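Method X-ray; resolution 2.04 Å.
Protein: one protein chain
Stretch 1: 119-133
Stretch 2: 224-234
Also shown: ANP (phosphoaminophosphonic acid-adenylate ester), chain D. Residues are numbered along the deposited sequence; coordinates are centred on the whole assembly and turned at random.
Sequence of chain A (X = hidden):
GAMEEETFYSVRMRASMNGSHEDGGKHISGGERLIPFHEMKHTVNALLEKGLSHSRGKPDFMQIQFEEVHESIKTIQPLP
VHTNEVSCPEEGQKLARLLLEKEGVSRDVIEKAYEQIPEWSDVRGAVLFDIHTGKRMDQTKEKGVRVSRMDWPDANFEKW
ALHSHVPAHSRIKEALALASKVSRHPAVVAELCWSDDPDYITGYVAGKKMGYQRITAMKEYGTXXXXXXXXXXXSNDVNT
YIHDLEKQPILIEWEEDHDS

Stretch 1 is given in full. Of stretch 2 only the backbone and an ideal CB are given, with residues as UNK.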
# COMPACT_ATOMS: atom_id res chain seq x y z
N GLU A 119 7.80 25.57 -12.65
CA GLU A 119 7.39 24.42 -13.43
C GLU A 119 7.51 23.10 -12.63
O GLU A 119 7.00 22.07 -13.03
CB GLU A 119 8.21 24.33 -14.73
CG GLU A 119 9.41 23.39 -14.64
CD GLU A 119 10.26 23.34 -15.91
OE1 GLU A 119 10.79 24.39 -16.32
OE2 GLU A 119 10.46 22.22 -16.45
N TRP A 120 8.25 23.11 -11.53
CA TRP A 120 8.45 21.89 -10.76
C TRP A 120 7.47 21.81 -9.57
O TRP A 120 7.64 20.98 -8.70
CB TRP A 120 9.87 21.80 -10.21
CG TRP A 120 10.92 21.78 -11.27
CD1 TRP A 120 10.82 21.23 -12.51
CD2 TRP A 120 12.27 22.24 -11.14
NE1 TRP A 120 12.04 21.31 -13.16
CE2 TRP A 120 12.93 21.98 -12.36
CE3 TRP A 120 12.98 22.87 -10.12
CZ2 TRP A 120 14.27 22.26 -12.57
CZ3 TRP A 120 14.29 23.21 -10.34
CH2 TRP A 120 14.94 22.87 -11.54
N SER A 121 6.53 22.75 -9.50
CA SER A 121 5.53 22.78 -8.42
C SER A 121 4.86 21.44 -8.21
O SER A 121 4.49 21.11 -7.10
CB SER A 121 4.43 23.79 -8.72
OG SER A 121 4.96 25.10 -8.69
N ASP A 122 4.57 20.74 -9.29
CA ASP A 122 3.79 19.51 -9.17
C ASP A 122 4.60 18.25 -8.95
O ASP A 122 4.04 17.17 -8.80
CB ASP A 122 2.85 19.36 -10.37
CG ASP A 122 1.70 20.37 -10.34
OD1 ASP A 122 1.49 21.00 -9.27
OD2 ASP A 122 1.08 20.61 -11.39
N VAL A 123 5.92 18.38 -8.90
CA VAL A 123 6.76 17.24 -8.70
C VAL A 123 6.60 16.75 -7.27
O VAL A 123 6.55 17.53 -6.35
CB VAL A 123 8.24 17.59 -8.95
CG1 VAL A 123 9.12 16.47 -8.43
CG2 VAL A 123 8.47 17.85 -10.45
N ARG A 124 6.39 15.44 -7.14
CA ARG A 124 5.96 14.79 -5.91
C ARG A 124 7.12 14.41 -5.00
O ARG A 124 6.95 14.14 -3.80
CB ARG A 124 5.19 13.53 -6.29
CG ARG A 124 3.91 13.83 -7.04
CD ARG A 124 3.57 12.70 -8.00
NE ARG A 124 2.18 12.77 -8.46
CZ ARG A 124 1.70 13.68 -9.32
NH1 ARG A 124 2.49 14.63 -9.82
NH2 ARG A 124 0.42 13.66 -9.65
N GLY A 125 8.32 14.36 -5.58
CA GLY A 125 9.52 14.19 -4.79
C GLY A 125 10.41 15.39 -5.04
O GLY A 125 9.94 16.54 -5.01
N ALA A 126 11.70 15.11 -5.24
CA ALA A 126 12.69 16.14 -5.35
C ALA A 126 13.23 16.16 -6.76
O ALA A 126 13.20 15.15 -7.46
CB ALA A 126 13.84 15.88 -4.38
N VAL A 127 13.67 17.34 -7.17
CA VAL A 127 14.35 17.54 -8.41
C VAL A 127 15.83 17.52 -8.14
O VAL A 127 16.28 18.09 -7.16
CB VAL A 127 13.95 18.91 -8.99
CG1 VAL A 127 14.82 19.24 -10.20
CG2 VAL A 127 12.46 18.90 -9.35
N LEU A 128 16.59 16.94 -9.06
CA LEU A 128 18.04 16.93 -8.97
C LEU A 128 18.62 17.84 -10.04
O LEU A 128 18.34 17.67 -11.23
CB LEU A 128 18.58 15.50 -9.19
CG LEU A 128 18.74 14.54 -8.01
CD1 LEU A 128 17.47 14.43 -7.18
CD2 LEU A 128 19.17 13.16 -8.49
N PHE A 129 19.44 18.80 -9.60
CA PHE A 129 19.86 19.86 -10.45
C PHE A 129 21.40 19.84 -10.54
O PHE A 129 22.11 20.02 -9.55
CB PHE A 129 19.35 21.20 -9.91
CG PHE A 129 19.24 22.28 -10.96
CD1 PHE A 129 18.38 22.13 -12.04
CD2 PHE A 129 20.07 23.39 -10.93
CE1 PHE A 129 18.34 23.08 -13.05
CE2 PHE A 129 20.04 24.34 -11.94
CZ PHE A 129 19.17 24.18 -13.01
N ASP A 130 21.91 19.61 -11.73
CA ASP A 130 23.36 19.44 -11.90
C ASP A 130 24.03 20.79 -11.96
O ASP A 130 23.73 21.58 -12.84
CB ASP A 130 23.58 18.73 -13.20
CG ASP A 130 25.04 18.44 -13.51
OD1 ASP A 130 25.96 19.04 -12.92
OD2 ASP A 130 25.23 17.60 -14.38
N ILE A 131 25.00 21.05 -11.07
CA ILE A 131 25.62 22.37 -11.01
C ILE A 131 26.69 22.51 -12.10
O ILE A 131 27.19 23.58 -12.32
CB ILE A 131 26.30 22.65 -9.66
CG1 ILE A 131 27.59 21.84 -9.54
CG2 ILE A 131 25.37 22.36 -8.51
CD1 ILE A 131 28.46 22.26 -8.37
N HIS A 132 26.98 21.46 -12.83
CA HIS A 132 27.91 21.56 -13.96
C HIS A 132 27.22 21.97 -15.26
O HIS A 132 27.71 22.81 -15.99
CB HIS A 132 28.63 20.23 -14.18
CG HIS A 132 29.53 19.86 -13.06
ND1 HIS A 132 30.39 20.76 -12.47
CD2 HIS A 132 29.72 18.68 -12.41
CE1 HIS A 132 31.10 20.14 -11.54
NE2 HIS A 132 30.69 18.89 -11.46
N THR A 133 26.10 21.34 -15.56
CA THR A 133 25.37 21.62 -16.79
C THR A 133 24.39 22.74 -16.57
O THR A 133 23.83 23.24 -17.53
CB THR A 133 24.58 20.40 -17.24
OG1 THR A 133 23.63 20.05 -16.21
CG2 THR A 133 25.51 19.23 -17.49
N UNK A 224 -0.09 26.75 -2.69
CA UNK A 224 0.23 25.34 -2.65
C UNK A 224 1.47 24.95 -3.45
O UNK A 224 1.60 23.80 -3.84
CB UNK A 224 -0.97 24.54 -3.16
N UNK A 225 2.32 25.92 -3.77
CA UNK A 225 3.53 25.65 -4.59
C UNK A 225 4.72 25.47 -3.65
O UNK A 225 5.10 26.40 -2.94
CB UNK A 225 3.80 26.78 -5.59
N UNK A 226 5.20 24.25 -3.54
CA UNK A 226 6.33 23.94 -2.69
C UNK A 226 7.57 23.80 -3.56
O UNK A 226 7.51 24.05 -4.76
CB UNK A 226 6.08 22.67 -1.88
N UNK A 227 8.67 23.36 -2.97
CA UNK A 227 9.91 23.16 -3.73
C UNK A 227 10.82 22.23 -2.94
O UNK A 227 10.90 22.31 -1.70
CB UNK A 227 10.61 24.49 -4.02
N UNK A 228 11.42 21.29 -3.65
CA UNK A 228 12.45 20.47 -3.11
C UNK A 228 13.46 20.26 -4.26
O UNK A 228 13.21 19.49 -5.17
CB UNK A 228 11.89 19.16 -2.56
N UNK A 229 14.60 20.90 -4.16
CA UNK A 229 15.67 20.77 -5.16
C UNK A 229 16.97 20.40 -4.47
O UNK A 229 17.35 21.04 -3.47
CB UNK A 229 15.84 22.06 -5.96
N UNK A 230 17.70 19.45 -5.08
CA UNK A 230 19.01 19.06 -4.60
C UNK A 230 20.02 19.50 -5.65
O UNK A 230 19.96 19.03 -6.78
CB UNK A 230 19.09 17.56 -4.33
N UNK A 231 20.96 20.32 -5.26
CA UNK A 231 21.98 20.79 -6.16
C UNK A 231 23.13 19.80 -6.14
O UNK A 231 23.72 19.53 -5.08
CB UNK A 231 22.45 22.20 -5.78
N UNK A 232 23.33 19.14 -7.28
CA UNK A 232 24.25 18.00 -7.38
C UNK A 232 25.57 18.33 -8.09
O UNK A 232 25.58 18.98 -9.14
CB UNK A 232 23.56 16.85 -8.12
N UNK A 233 26.66 17.88 -7.49
CA UNK A 233 27.99 17.99 -8.07
C UNK A 233 28.63 16.61 -8.08
O UNK A 233 29.23 16.19 -7.09
CB UNK A 233 28.85 18.99 -7.30
N UNK A 234 28.51 15.92 -9.20
CA UNK A 234 29.01 14.56 -9.28
C UNK A 234 29.25 14.15 -10.72
O UNK A 234 28.55 14.62 -11.63
CB UNK A 234 28.03 13.59 -8.61
PG ANP D . 3.20 15.94 3.68
O1G ANP D . 2.04 15.06 4.08
O2G ANP D . 2.82 17.39 3.61
O3G ANP D . 4.47 15.74 4.44
PB ANP D . 5.06 15.64 1.38
O1B ANP D . 6.04 15.02 2.31
O2B ANP D . 4.85 15.19 -0.02
N3B ANP D . 3.48 15.44 2.06
PA ANP D . 6.18 18.11 2.34
O1A ANP D . 5.59 19.41 2.59
O2A ANP D . 6.69 17.22 3.44
O3A ANP D . 5.26 17.24 1.34
O5' ANP D . 7.44 18.43 1.32
C5' ANP D . 7.37 19.50 0.43
C4' ANP D . 7.86 19.04 -0.95
O4' ANP D . 9.18 18.49 -0.81
C3' ANP D . 6.98 17.94 -1.53
O3' ANP D . 5.96 18.47 -2.36
C2' ANP D . 7.95 17.16 -2.37
O2' ANP D . 8.14 17.85 -3.61
C1' ANP D . 9.21 17.27 -1.56
N9 ANP D . 9.32 16.08 -0.70
C8 ANP D . 8.60 15.78 0.44
N7 ANP D . 9.06 14.63 0.99
C5 ANP D . 10.05 14.17 0.16
C6 ANP D . 10.93 12.99 0.09
N6 ANP D . 10.88 12.01 1.00
N1 ANP D . 11.83 12.91 -0.92
C2 ANP D . 11.89 13.85 -1.86
N3 ANP D . 11.18 14.99 -1.85
C4 ANP D . 10.19 15.12 -0.94

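The segment 227–232 runs parallel to strand 127–130, with Val127 CA and the CA of 229 4.8 Å apart. As in any extended strand, the side chains of 229–232 alternate: 229 and 231 share a face with Val127 and Phe129, 230 and 232 with Leu128 and Asp130.

At position 224 the CB meets nothing of stretch 1, and many residues would suit; it is Glu224, bonded elsewhere in the structure. The CB at 225 lies 3.7 Å from Ser121 OG, and a polar or long side chain could pass the hydroxyl. It is Glu225, whose CG packs 3.4 Å from Ser121 OG. Position 226, with phi/psi of -102/-172, does not demand glycine, and its ideal CB touches nothing of stretch 1; it is Gly226. Position 227 points sideways, free of stretch 1, which sets no preference, so many side chains would suit; it is Cys227.

At 228 the CB sits 4.1 Å from Gly125 O and 4.2 Å from Ala126 CA, with the nucleotide ribose nearby. A long polar donor able to reach the ligand would fit, as would a smaller side chain. Arg228 turns its end away from stretch 1 and donates from NH1 to ANP O4' at 2.9 Å, while ANP O2' donates to Gly125 O at 2.6 Å. Arg228 O accepts from Val127 N at 3.0 Å.

Position 229 shares a face with Val127 and Phe129, its CB 4.8 Å from Trp120 CZ3. An apolar, perhaps branched, side chain is expected. Val229 places CG2 3.8 Å from Trp120 CZ3 and CG1 3.9 Å from Phe129 CB.

On the other face, the CB of 230 is 4.5 Å from Leu128 CD1, and the methyl of Ala126 leaves an apolar surface that an aliphatic or aromatic group could cover. Phe230 lays one ring face over that methyl, with Ala126 CB 3.9 Å from the ring centroid of Phe230, and its CD2 meets Leu128 CD1 at 3.8 Å.

The CB at 231 is 4.0 Å from Ile131 CG2, beside Phe129, again favouring an apolar residue, aliphatic or aromatic. In Phe231, CE1 approaches Phe129 CD2 at 3.9 Å.

At 232 the backbone N donates to Phe129 O at 2.7 Å and the CB heads toward the side of Leu128, where leucine, valine or isoleucine would serve. Ile232 brings CG1 within 4.1 Å of Leu128 CG.

Position 233 has its CB 3.5 Å from Ile131 CD1, a tight fit, and 4.6 Å from His132 NE2; a short acceptor looks suitable. Asp233 OD1 takes a weak hydrogen bond from His132 NE2 at 3.1 Å.

At 234 the CB would point away from stretch 1, so stretch 1 sets no limit on the side chain there; it is Gly234, poorly ordered.

Stretch 2, residues 224-234: EEGCRVFFIDG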
# COMPACT_ATOMS: atom_id res chain seq x y z
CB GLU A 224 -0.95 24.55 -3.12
CG GLU A 224 -2.14 24.63 -2.18
CD GLU A 224 -3.15 23.54 -2.48
OE1 GLU A 224 -3.20 23.07 -3.65
OE2 GLU A 224 -3.86 23.10 -1.54
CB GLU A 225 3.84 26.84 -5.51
CG GLU A 225 2.92 26.97 -6.71
CD GLU A 225 1.46 27.13 -6.31
OE1 GLU A 225 1.10 28.19 -5.75
OE2 GLU A 225 0.69 26.18 -6.56
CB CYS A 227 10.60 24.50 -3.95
SG CYS A 227 12.34 24.45 -4.49
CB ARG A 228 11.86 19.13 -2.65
CG ARG A 228 12.63 18.44 -1.54
CD ARG A 228 12.45 19.23 -0.28
NE ARG A 228 12.81 18.56 0.97
CZ ARG A 228 11.94 18.25 1.93
NH1 ARG A 228 10.63 18.20 1.67
NH2 ARG A 228 12.39 18.02 3.14
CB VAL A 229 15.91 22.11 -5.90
CG1 VAL A 229 16.99 21.95 -6.96
CG2 VAL A 229 14.62 22.58 -6.56
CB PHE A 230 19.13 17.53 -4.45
CG PHE A 230 18.13 16.91 -3.51
CD1 PHE A 230 17.53 17.67 -2.51
CD2 PHE A 230 17.87 15.56 -3.55
CE1 PHE A 230 16.59 17.09 -1.67
CE2 PHE A 230 16.96 14.97 -2.67
CZ PHE A 230 16.31 15.76 -1.73
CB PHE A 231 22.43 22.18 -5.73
CG PHE A 231 21.38 23.24 -5.93
CD1 PHE A 231 21.27 23.91 -7.13
CD2 PHE A 231 20.47 23.55 -4.91
CE1 PHE A 231 20.31 24.89 -7.31
CE2 PHE A 231 19.48 24.50 -5.09
CZ PHE A 231 19.40 25.17 -6.30
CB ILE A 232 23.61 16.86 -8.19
CG1 ILE A 232 22.28 16.47 -7.57
CG2 ILE A 232 24.55 15.66 -8.29
CD1 ILE A 232 22.37 15.85 -6.19
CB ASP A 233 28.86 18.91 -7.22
CG ASP A 233 30.34 18.83 -7.61
OD1 ASP A 233 30.68 18.03 -8.52
OD2 ASP A 233 31.16 19.56 -7.02
O HOH W 1 10.63 19.08 -6.00
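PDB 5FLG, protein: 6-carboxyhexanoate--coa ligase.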